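Local coordinates for protein aminoglycoside N(6')acetyltransferase (Legionella pneumophila subsp. pneumophila, PDB 3F5B) that probably transfers an acetyl group to the 6'-amino group of aminoglycosides, as a GNAT-family acetyltransferase, at residues 19-25 against 53-58; 27-32 against 75-79; 63-67 against 78-82; 92-97 against 127-133; 117-121 against 175-179. All blocks are in the same frame, centred on the assembly; numbering follows the deposited sequence. Where two conformers were deposited one is given.

Contact 1: 19-25 against 53-58; sequences QMNKSQH and LHEFLN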
# COMPACT_ATOMS: atom_id res chain seq x y z
N GLN A 19 -7.13 9.59 -4.97
CA GLN A 19 -5.98 9.73 -5.80
C GLN A 19 -5.36 11.08 -5.53
O GLN A 19 -6.05 12.07 -5.26
CB GLN A 19 -6.34 9.53 -7.27
CG GLN A 19 -6.65 8.07 -7.54
CD GLN A 19 -7.25 7.78 -8.90
OE1 GLN A 19 -7.24 8.62 -9.80
NE2 GLN A 19 -7.82 6.56 -9.05
N MSE A 20 -4.04 11.13 -5.57
CA MSE A 20 -3.29 12.36 -5.36
C MSE A 20 -3.61 13.42 -6.39
O MSE A 20 -3.84 13.09 -7.56
CB MSE A 20 -1.80 12.02 -5.46
CG MSE A 20 -1.29 11.18 -4.33
SE MSE A 20 -0.91 12.34 -2.83
CE MSE A 20 0.52 13.42 -3.63
N ASN A 21 -3.58 14.68 -5.97
CA ASN A 21 -3.57 15.81 -6.89
C ASN A 21 -2.38 16.70 -6.59
O ASN A 21 -1.70 16.53 -5.56
CB ASN A 21 -4.91 16.57 -6.91
CG ASN A 21 -5.23 17.26 -5.60
OD1 ASN A 21 -4.42 18.01 -5.07
ND2 ASN A 21 -6.43 17.02 -5.08
N LYS A 22 -2.07 17.63 -7.50
CA LYS A 22 -0.88 18.46 -7.38
C LYS A 22 -0.77 19.22 -6.08
O LYS A 22 0.33 19.54 -5.65
CB LYS A 22 -0.79 19.49 -8.52
CG LYS A 22 -0.30 18.94 -9.84
CD LYS A 22 -0.50 19.99 -10.94
CE LYS A 22 0.42 19.76 -12.12
NZ LYS A 22 1.86 19.76 -11.69
N SER A 23 -1.89 19.53 -5.45
CA SER A 23 -1.85 20.35 -4.26
C SER A 23 -1.26 19.60 -3.07
O SER A 23 -0.91 20.22 -2.06
CB SER A 23 -3.23 20.91 -3.92
OG SER A 23 -4.07 19.85 -3.55
N GLN A 24 -1.14 18.28 -3.18
CA GLN A 24 -0.62 17.45 -2.10
C GLN A 24 0.79 16.97 -2.40
O GLN A 24 1.36 16.22 -1.62
CB GLN A 24 -1.54 16.25 -1.87
CG GLN A 24 -2.89 16.62 -1.29
CD GLN A 24 -4.05 15.88 -1.93
OE1 GLN A 24 -3.96 15.37 -3.06
NE2 GLN A 24 -5.16 15.78 -1.19
N HIS A 25 1.33 17.39 -3.54
CA HIS A 25 2.63 16.94 -3.99
C HIS A 25 3.76 17.19 -2.96
O HIS A 25 4.48 16.26 -2.55
CB HIS A 25 3.00 17.60 -5.32
CG HIS A 25 4.06 16.86 -6.09
ND1 HIS A 25 4.46 17.24 -7.36
CD2 HIS A 25 4.81 15.78 -5.77
CE1 HIS A 25 5.40 16.41 -7.79
NE2 HIS A 25 5.63 15.51 -6.85
N LEU A 53 5.63 9.52 -9.07
CA LEU A 53 4.65 10.42 -8.50
C LEU A 53 4.53 11.64 -9.39
O LEU A 53 3.42 12.14 -9.64
CB LEU A 53 5.02 10.81 -7.05
CG LEU A 53 4.08 11.75 -6.31
CD1 LEU A 53 2.71 11.12 -6.09
CD2 LEU A 53 4.69 12.15 -4.97
N HIS A 54 5.67 12.12 -9.86
CA HIS A 54 5.72 13.22 -10.80
C HIS A 54 4.97 12.92 -12.13
O HIS A 54 4.20 13.76 -12.62
CB HIS A 54 7.17 13.58 -11.09
CG HIS A 54 7.32 14.88 -11.82
ND1 HIS A 54 7.16 14.99 -13.18
CD2 HIS A 54 7.62 16.12 -11.37
CE1 HIS A 54 7.35 16.25 -13.54
NE2 HIS A 54 7.63 16.95 -12.46
N GLU A 55 5.19 11.72 -12.69
CA GLU A 55 4.50 11.31 -13.93
C GLU A 55 2.98 11.28 -13.73
O GLU A 55 2.20 11.82 -14.54
CB GLU A 55 4.98 9.94 -14.41
CG GLU A 55 6.43 9.89 -14.90
CD GLU A 55 6.64 10.72 -16.15
OE1 GLU A 55 5.90 10.53 -17.15
OE2 GLU A 55 7.54 11.58 -16.12
N PHE A 56 2.58 10.68 -12.63
CA PHE A 56 1.18 10.61 -12.22
C PHE A 56 0.53 11.98 -12.11
O PHE A 56 -0.59 12.17 -12.59
CB PHE A 56 1.05 9.88 -10.89
CG PHE A 56 -0.38 9.65 -10.49
CD1 PHE A 56 -1.12 8.59 -11.07
CD2 PHE A 56 -0.99 10.48 -9.57
CE1 PHE A 56 -2.46 8.38 -10.73
CE2 PHE A 56 -2.34 10.28 -9.20
CZ PHE A 56 -3.08 9.22 -9.79
N LEU A 57 1.23 12.92 -11.48
CA LEU A 57 0.69 14.25 -11.20
C LEU A 57 0.74 15.17 -12.42
O LEU A 57 -0.07 16.10 -12.55
CB LEU A 57 1.39 14.89 -10.00
CG LEU A 57 1.00 14.26 -8.64
CD1 LEU A 57 1.76 14.91 -7.49
CD2 LEU A 57 -0.52 14.36 -8.40
N ASN A 58 1.64 14.89 -13.36
CA ASN A 58 1.86 15.80 -14.47
C ASN A 58 1.38 15.28 -15.83
O ASN A 58 1.93 15.67 -16.86
CB ASN A 58 3.32 16.24 -14.48
CG ASN A 58 3.67 17.08 -13.27
OD1 ASN A 58 3.41 18.29 -13.25
ND2 ASN A 58 4.25 16.45 -12.23
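A loop can be pinned to a helix by a few well-placed side chains, and L57, H25 and M20 carry much of that work here. L57, in the last turn of helix 43-57, loses the most surface. Its CD1 sits over the face of the H25 ring, 3.5 Å from the centroid, in a CH-pi contact, while its CD2 lies 4.0 Å from M20 CB. H25 also reaches L53, with CD2 of the ring 3.7 Å from L53 CD2. M20, a selenomethionine, packs on the same helix face: its CE is 4.0 Å from L53 CD1 and its CB 4.2 Å from F56 CE2. At the outer margin K22 NZ donates to N58 OD1 at 2.6 Å, and N58 ND2 turns back to H54 O at 2.7 Å. The loop is shaped by an Asx turn, N21 OD1 accepting from S23 N at 3.0 Å. The buried M20 and L53 make the inner part apolar, whereas the charged K22 meets N58 where its amine can stay solvated.

Contact 2: 27-32 against 75-79; sequences LVLGWI and PFAYL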
# COMPACT_ATOMS: atom_id res chain seq x y z
N LEU A 27 3.52 18.00 0.21
CA LEU A 27 3.23 17.23 1.44
C LEU A 27 3.83 15.83 1.42
O LEU A 27 4.51 15.40 2.38
CB LEU A 27 1.71 17.16 1.71
CG LEU A 27 1.22 16.22 2.83
CD1 LEU A 27 1.66 16.70 4.19
CD2 LEU A 27 -0.30 16.04 2.80
N VAL A 28 3.54 15.09 0.34
CA VAL A 28 4.00 13.72 0.22
C VAL A 28 5.52 13.69 -0.00
O VAL A 28 6.22 12.84 0.57
CB VAL A 28 3.25 12.97 -0.91
CG1 VAL A 28 3.90 11.62 -1.22
CG2 VAL A 28 1.76 12.79 -0.50
N LEU A 29 6.04 14.61 -0.80
CA LEU A 29 7.50 14.70 -0.94
C LEU A 29 8.24 14.86 0.42
O LEU A 29 9.28 14.21 0.67
CB LEU A 29 7.89 15.79 -1.95
CG LEU A 29 7.77 15.40 -3.43
CD1 LEU A 29 7.99 16.64 -4.29
CD2 LEU A 29 8.77 14.30 -3.84
N GLY A 30 7.71 15.70 1.30
CA GLY A 30 8.30 15.86 2.63
C GLY A 30 8.20 14.53 3.38
O GLY A 30 9.19 14.06 3.96
N TRP A 31 7.02 13.93 3.32
CA TRP A 31 6.73 12.67 4.01
C TRP A 31 7.79 11.60 3.71
O TRP A 31 8.28 10.95 4.61
CB TRP A 31 5.38 12.13 3.57
CG TRP A 31 4.19 12.67 4.33
CD1 TRP A 31 4.20 13.51 5.42
CD2 TRP A 31 2.83 12.38 4.06
NE1 TRP A 31 2.92 13.75 5.84
CE2 TRP A 31 2.06 13.05 5.03
CE3 TRP A 31 2.18 11.58 3.11
CZ2 TRP A 31 0.65 12.99 5.05
CZ3 TRP A 31 0.79 11.51 3.13
CH2 TRP A 31 0.03 12.22 4.10
N ILE A 32 8.15 11.45 2.45
CA ILE A 32 8.99 10.33 2.07
C ILE A 32 10.47 10.65 2.17
O ILE A 32 11.32 9.87 1.72
CB ILE A 32 8.64 9.80 0.67
CG1 ILE A 32 8.95 10.86 -0.42
CG2 ILE A 32 7.16 9.36 0.64
CD1 ILE A 32 8.61 10.45 -1.83
N PRO A 75 -4.59 14.39 6.44
CA PRO A 75 -3.87 13.40 5.63
C PRO A 75 -2.75 12.74 6.44
O PRO A 75 -2.10 13.41 7.24
CB PRO A 75 -3.32 14.24 4.47
CG PRO A 75 -3.03 15.64 5.15
CD PRO A 75 -4.16 15.78 6.18
N PHE A 76 -2.54 11.43 6.28
CA PHE A 76 -1.61 10.74 7.18
C PHE A 76 -0.85 9.58 6.53
O PHE A 76 0.10 9.08 7.13
CB PHE A 76 -2.33 10.26 8.46
CG PHE A 76 -3.24 9.06 8.25
CD1 PHE A 76 -2.76 7.77 8.38
CD2 PHE A 76 -4.58 9.23 7.90
CE1 PHE A 76 -3.59 6.64 8.17
CE2 PHE A 76 -5.43 8.12 7.69
CZ PHE A 76 -4.93 6.83 7.80
N ALA A 77 -1.28 9.13 5.33
CA ALA A 77 -0.58 8.03 4.67
C ALA A 77 -0.54 8.21 3.17
O ALA A 77 -1.37 8.92 2.59
CB ALA A 77 -1.26 6.65 5.02
N TYR A 78 0.40 7.50 2.55
CA TYR A 78 0.61 7.55 1.11
C TYR A 78 0.67 6.09 0.63
O TYR A 78 1.36 5.26 1.22
CB TYR A 78 1.91 8.28 0.83
CG TYR A 78 2.51 8.20 -0.58
CD1 TYR A 78 1.75 8.52 -1.70
CD2 TYR A 78 3.87 7.88 -0.76
CE1 TYR A 78 2.33 8.47 -3.01
CE2 TYR A 78 4.46 7.85 -2.06
CZ TYR A 78 3.67 8.14 -3.17
OH TYR A 78 4.23 8.09 -4.43
N LEU A 79 -0.12 5.80 -0.40
CA LEU A 79 -0.26 4.44 -0.92
C LEU A 79 -0.07 4.48 -2.43
O LEU A 79 -0.39 5.48 -3.11
CB LEU A 79 -1.61 3.80 -0.54
CG LEU A 79 -2.13 3.94 0.91
CD1 LEU A 79 -2.85 5.30 1.12
CD2 LEU A 79 -3.08 2.80 1.30
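W31 turns the rim of its six-membered ring to the backbone of strand 75-79, with CZ2 3.5 Å from P75 O, CH2 3.5 Å from F76 N and CZ3 3.4 Å from A77 O. No hydrogen bond crosses between the segments, so the fit depends on shape. The other contacts fall on P75 and Y78: L27 CD2 meets P75 CG at 3.6 Å, and V28 CG1 stands almost on the normal of the Y78 ring, 3.6 Å from its centroid, a CH-pi contact. I32 CG2 adds a further touch, 3.9 Å from Y78 CD2. P75 and Y78 direct their CA-to-CB bonds toward the helix, whereas those of F76 and A77 point away. The axes of helix 27-31 and strand 75-79 come within 9.6 Å at an angle of 79°, the helix crossing a strand of the GNAT sheet. Helix 43-57 closes the same side through L53, which touches both V28 and Y78, while F76 and A77 pack on M115 of helix 109-123 across the sheet.

Contact 3: 63-67 against 78-82; sequences WATHW and YLITS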
# COMPACT_ATOMS: atom_id res chain seq x y z
N TRP A 63 3.57 4.44 -13.93
CA TRP A 63 3.42 2.99 -13.83
C TRP A 63 2.34 2.59 -12.81
O TRP A 63 1.75 1.52 -12.91
CB TRP A 63 4.75 2.32 -13.48
CG TRP A 63 5.80 2.52 -14.56
CD1 TRP A 63 5.58 2.53 -15.93
CD2 TRP A 63 7.21 2.73 -14.39
NE1 TRP A 63 6.76 2.73 -16.59
CE2 TRP A 63 7.78 2.86 -15.68
CE3 TRP A 63 8.05 2.81 -13.27
CZ2 TRP A 63 9.14 3.08 -15.88
CZ3 TRP A 63 9.41 3.02 -13.47
CH2 TRP A 63 9.94 3.16 -14.77
N ALA A 64 2.11 3.44 -11.81
CA ALA A 64 1.22 3.10 -10.70
C ALA A 64 0.21 4.21 -10.42
O ALA A 64 0.30 5.27 -11.01
CB ALA A 64 2.07 2.79 -9.45
N THR A 65 -0.78 3.93 -9.58
CA THR A 65 -1.73 4.94 -9.07
C THR A 65 -1.24 5.37 -7.69
O THR A 65 -0.71 4.55 -6.91
CB THR A 65 -3.15 4.35 -8.95
OG1 THR A 65 -3.55 3.88 -10.24
CG2 THR A 65 -4.15 5.37 -8.53
N HIS A 66 -1.34 6.66 -7.42
CA HIS A 66 -0.80 7.24 -6.19
C HIS A 66 -1.97 7.81 -5.38
O HIS A 66 -2.79 8.55 -5.94
CB HIS A 66 0.23 8.31 -6.53
CG HIS A 66 1.46 7.75 -7.21
ND1 HIS A 66 2.65 7.57 -6.54
CD2 HIS A 66 1.64 7.25 -8.45
CE1 HIS A 66 3.53 7.02 -7.37
NE2 HIS A 66 2.94 6.81 -8.53
N TRP A 67 -2.02 7.43 -4.11
CA TRP A 67 -3.15 7.71 -3.23
C TRP A 67 -2.70 8.38 -1.94
O TRP A 67 -1.52 8.27 -1.52
CB TRP A 67 -3.88 6.42 -2.80
CG TRP A 67 -4.32 5.51 -3.89
CD1 TRP A 67 -3.57 4.56 -4.53
CD2 TRP A 67 -5.63 5.42 -4.43
NE1 TRP A 67 -4.36 3.87 -5.45
CE2 TRP A 67 -5.62 4.39 -5.40
CE3 TRP A 67 -6.83 6.12 -4.19
CZ2 TRP A 67 -6.76 4.04 -6.15
CZ3 TRP A 67 -7.97 5.75 -4.91
CH2 TRP A 67 -7.93 4.72 -5.88
N TYR A 78 0.40 7.50 2.55
CA TYR A 78 0.61 7.55 1.11
C TYR A 78 0.67 6.09 0.63
O TYR A 78 1.36 5.26 1.22
CB TYR A 78 1.91 8.28 0.83
CG TYR A 78 2.51 8.20 -0.58
CD1 TYR A 78 1.75 8.52 -1.70
CD2 TYR A 78 3.87 7.88 -0.76
CE1 TYR A 78 2.33 8.47 -3.01
CE2 TYR A 78 4.46 7.85 -2.06
CZ TYR A 78 3.67 8.14 -3.17
OH TYR A 78 4.23 8.09 -4.43
N LEU A 79 -0.12 5.80 -0.40
CA LEU A 79 -0.26 4.44 -0.92
C LEU A 79 -0.07 4.48 -2.43
O LEU A 79 -0.39 5.48 -3.11
CB LEU A 79 -1.61 3.80 -0.54
CG LEU A 79 -2.13 3.94 0.91
CD1 LEU A 79 -2.85 5.30 1.12
CD2 LEU A 79 -3.08 2.80 1.30
N ILE A 80 0.45 3.37 -2.94
CA ILE A 80 0.81 3.21 -4.34
C ILE A 80 0.29 1.84 -4.79
O ILE A 80 0.59 0.82 -4.15
CB ILE A 80 2.34 3.25 -4.56
CG1 ILE A 80 2.96 4.53 -3.95
CG2 ILE A 80 2.69 3.14 -6.11
CD1 ILE A 80 4.50 4.66 -4.13
N THR A 81 -0.54 1.82 -5.84
CA THR A 81 -1.08 0.55 -6.34
C THR A 81 -0.77 0.37 -7.83
O THR A 81 -0.73 1.33 -8.59
CB THR A 81 -2.60 0.43 -6.12
OG1 THR A 81 -3.28 1.49 -6.81
CG2 THR A 81 -2.95 0.56 -4.59
N SER A 82 -0.58 -0.88 -8.25
CA SER A 82 -0.53 -1.15 -9.67
C SER A 82 -1.15 -2.49 -9.94
O SER A 82 -1.09 -3.40 -9.09
CB SER A 82 0.90 -1.13 -10.18
OG SER A 82 1.70 -2.02 -9.42
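Antiparallel pairing satisfies backbone polar groups two by two, and this hairpin of strands 65-71 and 74-84 illustrates the rule. In the hydrogen-bonded pair of T65 and T81, T65 N donates to T81 O at 2.8 Å and T81 N returns to T65 O at 2.9 Å. The next such pair repeats the scheme, W67 N to L79 O at 2.7 Å and L79 N to W67 O at 3.1 Å. Between them H66 and I80 form a non-hydrogen-bonded pair, where I80 CA approaches T65 O at 3.3 Å in a CA-H...O contact. Outward backbone groups are met too: H66 bonds to M20, and Y78, I80 and S82 bond to F100, D98 and T96 of strand 94-101. On the face of T65, W67, L79 and T81, the indole W67 NE1 donates to T81 OG1 at 2.9 Å. On the face of H66 and I80, H66 ND1 and Y78 OH share a hydrogen bond of 2.7 Å. The other imidazole nitrogen, H66 NE2, bonds to the carboxylate of D52 on helix 43-57, which also receives W63 N and A64 N. Apolar contacts fill in between: A64 CB lies 3.4 Å from I80 CG2. Buried polar side chains are thus tolerated because each has a partner: W67 is tied to its neighbouring strand, and H66 joins strand to strand and strand to helix.

Contact 4: 92-97 against 127-133; sequences DGAVTL and TKIVLIN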
# COMPACT_ATOMS: atom_id res chain seq x y z
N ASP A 92 -7.44 -14.06 -12.30
CA ASP A 92 -8.36 -12.95 -12.15
C ASP A 92 -7.54 -11.68 -11.97
O ASP A 92 -8.08 -10.59 -11.76
CB ASP A 92 -9.29 -13.20 -10.97
CG ASP A 92 -9.91 -14.58 -11.00
OD1 ASP A 92 -11.12 -14.68 -11.29
OD2 ASP A 92 -9.19 -15.58 -10.75
N GLY A 93 -6.22 -11.82 -12.09
CA GLY A 93 -5.30 -10.71 -11.92
C GLY A 93 -4.96 -10.46 -10.46
O GLY A 93 -5.17 -11.32 -9.59
N ALA A 94 -4.44 -9.27 -10.18
CA ALA A 94 -4.06 -8.91 -8.82
C ALA A 94 -3.65 -7.44 -8.74
O ALA A 94 -3.22 -6.85 -9.74
CB ALA A 94 -2.92 -9.80 -8.35
N VAL A 95 -3.79 -6.84 -7.56
CA VAL A 95 -3.28 -5.49 -7.32
C VAL A 95 -2.09 -5.56 -6.37
O VAL A 95 -2.14 -6.27 -5.36
CB VAL A 95 -4.38 -4.51 -6.79
CG1 VAL A 95 -4.92 -4.95 -5.45
CG2 VAL A 95 -3.85 -3.09 -6.67
N THR A 96 -1.03 -4.84 -6.69
CA THR A 96 0.14 -4.78 -5.81
C THR A 96 0.06 -3.45 -5.07
O THR A 96 -0.19 -2.41 -5.69
CB THR A 96 1.46 -4.87 -6.60
OG1 THR A 96 1.48 -6.08 -7.36
CG2 THR A 96 2.70 -4.83 -5.65
N LEU A 97 0.25 -3.50 -3.75
CA LEU A 97 0.13 -2.37 -2.85
C LEU A 97 1.48 -2.01 -2.22
O LEU A 97 2.24 -2.89 -1.78
CB LEU A 97 -0.89 -2.68 -1.74
CG LEU A 97 -1.20 -1.63 -0.68
CD1 LEU A 97 -1.79 -0.33 -1.34
CD2 LEU A 97 -2.16 -2.28 0.33
N THR A 127 -11.72 -6.47 -6.65
CA THR A 127 -10.47 -7.15 -6.94
C THR A 127 -10.40 -8.48 -6.16
O THR A 127 -10.98 -8.60 -5.08
CB THR A 127 -9.31 -6.19 -6.60
OG1 THR A 127 -9.39 -5.07 -7.48
CG2 THR A 127 -7.95 -6.84 -6.72
N LYS A 128 -9.71 -9.47 -6.71
CA LYS A 128 -9.62 -10.78 -6.04
C LYS A 128 -8.48 -10.88 -5.03
O LYS A 128 -8.64 -11.45 -3.96
CB LYS A 128 -9.49 -11.91 -7.07
CG LYS A 128 -10.81 -12.57 -7.45
CD LYS A 128 -11.81 -11.57 -8.03
CE LYS A 128 -13.21 -11.83 -7.48
NZ LYS A 128 -13.29 -11.44 -6.03
N ILE A 129 -7.34 -10.32 -5.38
CA ILE A 129 -6.07 -10.61 -4.70
C ILE A 129 -5.30 -9.32 -4.56
O ILE A 129 -5.23 -8.55 -5.52
CB ILE A 129 -5.22 -11.62 -5.57
CG1 ILE A 129 -6.01 -12.91 -5.83
CG2 ILE A 129 -3.82 -11.90 -4.96
CD1 ILE A 129 -6.27 -13.72 -4.57
N VAL A 130 -4.78 -9.06 -3.35
CA VAL A 130 -3.83 -7.96 -3.11
C VAL A 130 -2.47 -8.56 -2.77
O VAL A 130 -2.38 -9.52 -2.01
CB VAL A 130 -4.26 -7.00 -1.93
CG1 VAL A 130 -3.20 -5.88 -1.73
CG2 VAL A 130 -5.63 -6.39 -2.21
N LEU A 131 -1.42 -7.98 -3.34
CA LEU A 131 -0.06 -8.40 -3.04
C LEU A 131 0.68 -7.26 -2.38
O LEU A 131 0.54 -6.11 -2.79
CB LEU A 131 0.68 -8.82 -4.31
CG LEU A 131 0.03 -9.94 -5.13
CD1 LEU A 131 0.71 -10.03 -6.50
CD2 LEU A 131 0.09 -11.27 -4.38
N ILE A 132 1.48 -7.61 -1.37
CA ILE A 132 2.40 -6.67 -0.72
C ILE A 132 3.77 -7.31 -0.52
O ILE A 132 3.88 -8.52 -0.31
CB ILE A 132 1.80 -6.10 0.60
CG1 ILE A 132 2.48 -4.79 0.97
CG2 ILE A 132 1.80 -7.13 1.73
CD1 ILE A 132 1.53 -3.83 1.81
N ASN A 133 4.82 -6.49 -0.60
CA ASN A 133 6.18 -7.03 -0.77
C ASN A 133 7.24 -6.43 0.17
O ASN A 133 8.17 -5.79 -0.30
CB ASN A 133 6.61 -6.80 -2.23
CG ASN A 133 5.79 -7.62 -3.21
OD1 ASN A 133 5.98 -8.83 -3.32
ND2 ASN A 133 4.85 -6.97 -3.90
O HOH W 1 3.64 -7.89 -6.43
O HOH W 2 4.58 -4.04 -2.33
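A beta-alpha-beta crossover brings the chain back to the same end of the sheet, and its first strand is approached from D92, whose CB lies 3.9 Å from K128 CG. G93 follows with a positive phi of 84°, which glycine adopts readily. A94 opens the strand, its CB 4.0 Å from I129 CB. V95 pairs in parallel with V130 by bonding to the residues that flank it, V95 N to I129 O at 3.0 Å and L131 N to V95 O at 2.7 Å. T96 OG1 and N133 ND2 are bridged by water 1, 3.0 Å from each. L97 N completes the ladder on L131 O at 2.8 Å, and water 2 donates to L97 O at 2.7 Å. In GNAT folds these two strands splay apart here and acetyl-CoA binds in the opening, consistent with the water beside L97 and the cyclohexane touching I132. Strands 74-84 and 164-171 flank the pair, and crossover helix 109-123 packs on L97 through F119 and on V130 through I120.

Contact 5: 117-121 against 175-179; sequences HEFIL and LKKQR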
# COMPACT_ATOMS: atom_id res chain seq x y z
N HIS A 117 -7.48 -2.51 5.57
CA HIS A 117 -8.78 -3.11 5.26
C HIS A 117 -9.75 -2.12 4.64
O HIS A 117 -10.42 -2.43 3.64
CB HIS A 117 -9.42 -3.77 6.47
CG HIS A 117 -8.70 -4.99 6.94
ND1 HIS A 117 -9.02 -5.63 8.12
CD2 HIS A 117 -7.66 -5.68 6.41
CE1 HIS A 117 -8.22 -6.66 8.29
NE2 HIS A 117 -7.39 -6.73 7.26
N GLU A 118 -9.81 -0.92 5.20
CA GLU A 118 -10.71 0.09 4.62
C GLU A 118 -10.29 0.52 3.21
O GLU A 118 -11.12 0.79 2.35
CB GLU A 118 -10.81 1.30 5.54
CG GLU A 118 -11.58 1.00 6.85
CD GLU A 118 -11.79 2.26 7.68
OE1 GLU A 118 -11.34 3.32 7.21
OE2 GLU A 118 -12.40 2.21 8.79
N PHE A 119 -8.99 0.61 2.96
CA PHE A 119 -8.52 0.96 1.61
C PHE A 119 -8.93 -0.09 0.58
O PHE A 119 -9.49 0.23 -0.49
CB PHE A 119 -7.03 1.17 1.63
CG PHE A 119 -6.43 1.49 0.27
CD1 PHE A 119 -6.72 2.70 -0.38
CD2 PHE A 119 -5.56 0.59 -0.33
CE1 PHE A 119 -6.15 2.99 -1.64
CE2 PHE A 119 -4.98 0.88 -1.60
CZ PHE A 119 -5.28 2.08 -2.24
N ILE A 120 -8.65 -1.36 0.90
CA ILE A 120 -9.00 -2.46 -0.01
C ILE A 120 -10.49 -2.52 -0.27
O ILE A 120 -10.90 -2.64 -1.42
CB ILE A 120 -8.50 -3.83 0.52
CG1 ILE A 120 -6.98 -3.83 0.52
CG2 ILE A 120 -9.05 -4.99 -0.39
CD1 ILE A 120 -6.35 -4.91 1.42
N LEU A 121 -11.31 -2.44 0.79
CA LEU A 121 -12.74 -2.46 0.63
C LEU A 121 -13.34 -1.22 -0.05
O LEU A 121 -14.36 -1.34 -0.74
CB LEU A 121 -13.48 -2.76 1.95
CG LEU A 121 -13.06 -4.07 2.63
CD1 LEU A 121 -13.65 -4.17 4.01
CD2 LEU A 121 -13.44 -5.30 1.77
N LEU A 175 -11.33 -11.58 3.20
CA LEU A 175 -11.42 -10.34 3.96
C LEU A 175 -12.87 -9.97 4.23
O LEU A 175 -13.24 -9.71 5.37
CB LEU A 175 -10.69 -9.18 3.27
CG LEU A 175 -10.91 -7.78 3.89
CD1 LEU A 175 -10.57 -7.76 5.38
CD2 LEU A 175 -10.15 -6.66 3.15
N LYS A 176 -13.69 -9.95 3.18
CA LYS A 176 -15.12 -9.63 3.31
C LYS A 176 -15.87 -10.59 4.23
O LYS A 176 -16.58 -10.17 5.15
CB LYS A 176 -15.79 -9.60 1.93
CG LYS A 176 -15.24 -8.51 1.00
CD LYS A 176 -16.03 -8.49 -0.29
CE LYS A 176 -15.40 -7.58 -1.31
NZ LYS A 176 -16.15 -7.63 -2.60
N LYS A 177 -15.71 -11.89 4.00
CA LYS A 177 -16.42 -12.88 4.80
C LYS A 177 -16.03 -12.80 6.27
O LYS A 177 -16.84 -13.07 7.15
CB LYS A 177 -16.22 -14.28 4.23
CG LYS A 177 -17.07 -14.57 3.01
CD LYS A 177 -16.63 -15.84 2.29
CE LYS A 177 -17.44 -16.07 1.02
NZ LYS A 177 -16.78 -17.07 0.12
N GLN A 178 -14.78 -12.39 6.52
CA GLN A 178 -14.26 -12.26 7.88
C GLN A 178 -14.45 -10.85 8.44
O GLN A 178 -14.18 -10.60 9.62
CB GLN A 178 -12.79 -12.67 7.93
CG GLN A 178 -12.57 -14.17 7.69
CD GLN A 178 -11.24 -14.67 8.24
OE1 GLN A 178 -10.17 -14.24 7.82
NE2 GLN A 178 -11.32 -15.62 9.18
N ARG A 179 -14.91 -9.95 7.58
CA ARG A 179 -15.13 -8.54 7.94
C ARG A 179 -16.55 -8.34 8.49
O ARG A 179 -17.28 -9.31 8.73
CB ARG A 179 -14.89 -7.66 6.71
CG ARG A 179 -15.22 -6.18 6.85
CD ARG A 179 -14.08 -5.36 7.43
NE ARG A 179 -14.56 -4.02 7.72
CZ ARG A 179 -13.86 -3.04 8.30
NH1 ARG A 179 -12.59 -3.21 8.66
NH2 ARG A 179 -14.44 -1.87 8.51
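Apolar contacts dominate where helix 172-178 meets helix 109-123, and L175 is their hub. Its CD2 spans two residues of the facing helix, reaching L121 CD2 at 3.8 Å and I120 CG2 at 4.1 Å. L121 extends the patch along the second segment, its CD2 lying 3.8 Å from K176 CG and its CD1 3.6 Å from R179 CD; the aliphatic parts of two charged side chains thus serve as apolar surface. H117 is the third residue to meet the hub, in a CH-pi contact: L175 CD1 stands 3.6 Å from the centroid of the H117 ring and only 6° off its normal. In fold terms the first segment belongs to the crossover helix of the GNAT beta-alpha-beta unit, between strands 94-101 and 129-132, and the second to the C-terminal helix that follows strand 164-171. The pairing places the last modelled turn beside a helix whose F119 packs on strand 74-84. No hydrogen bond joins the segments. The charged end of R179 is only loosely placed: NH1 lies 3.9 Å from H117 CB, near the ring edge, and E118 OE2 is 4.6 Å from R179 NH2, too far for a salt bridge. Polar ends instead have partners outside the pair: H117 NE2 bonds to A148 O, the E118 carboxylate takes the backbone nitrogens of R14 and F15, and K176 NZ reaches S125 O and E173.

The mixed sheet carries contacts 3 and 4 and one side of contact 2; contacts 1 and 5 lie in elements packed beside it. Contacts 1, 2 and 3 cluster, their centres 10 to 12 Å apart; contacts 2 and 3 share Y78 and L79, while contacts 1 and 2 alternate along the chain and touch through M20, L53 and V28. Contact 3 passes to contact 4, 12 Å away between centres, where S82 O and T96 N probably form a hydrogen bond. Contacts 4 and 5, 13 Å between centres, also alternate: helix 109-123 connects the strands of contact 4, and 175-179 follows both. Through F119, packed on W67, L79 and L97, one core links the N-terminal half to the beta-alpha-beta half bordering the ligand pocket.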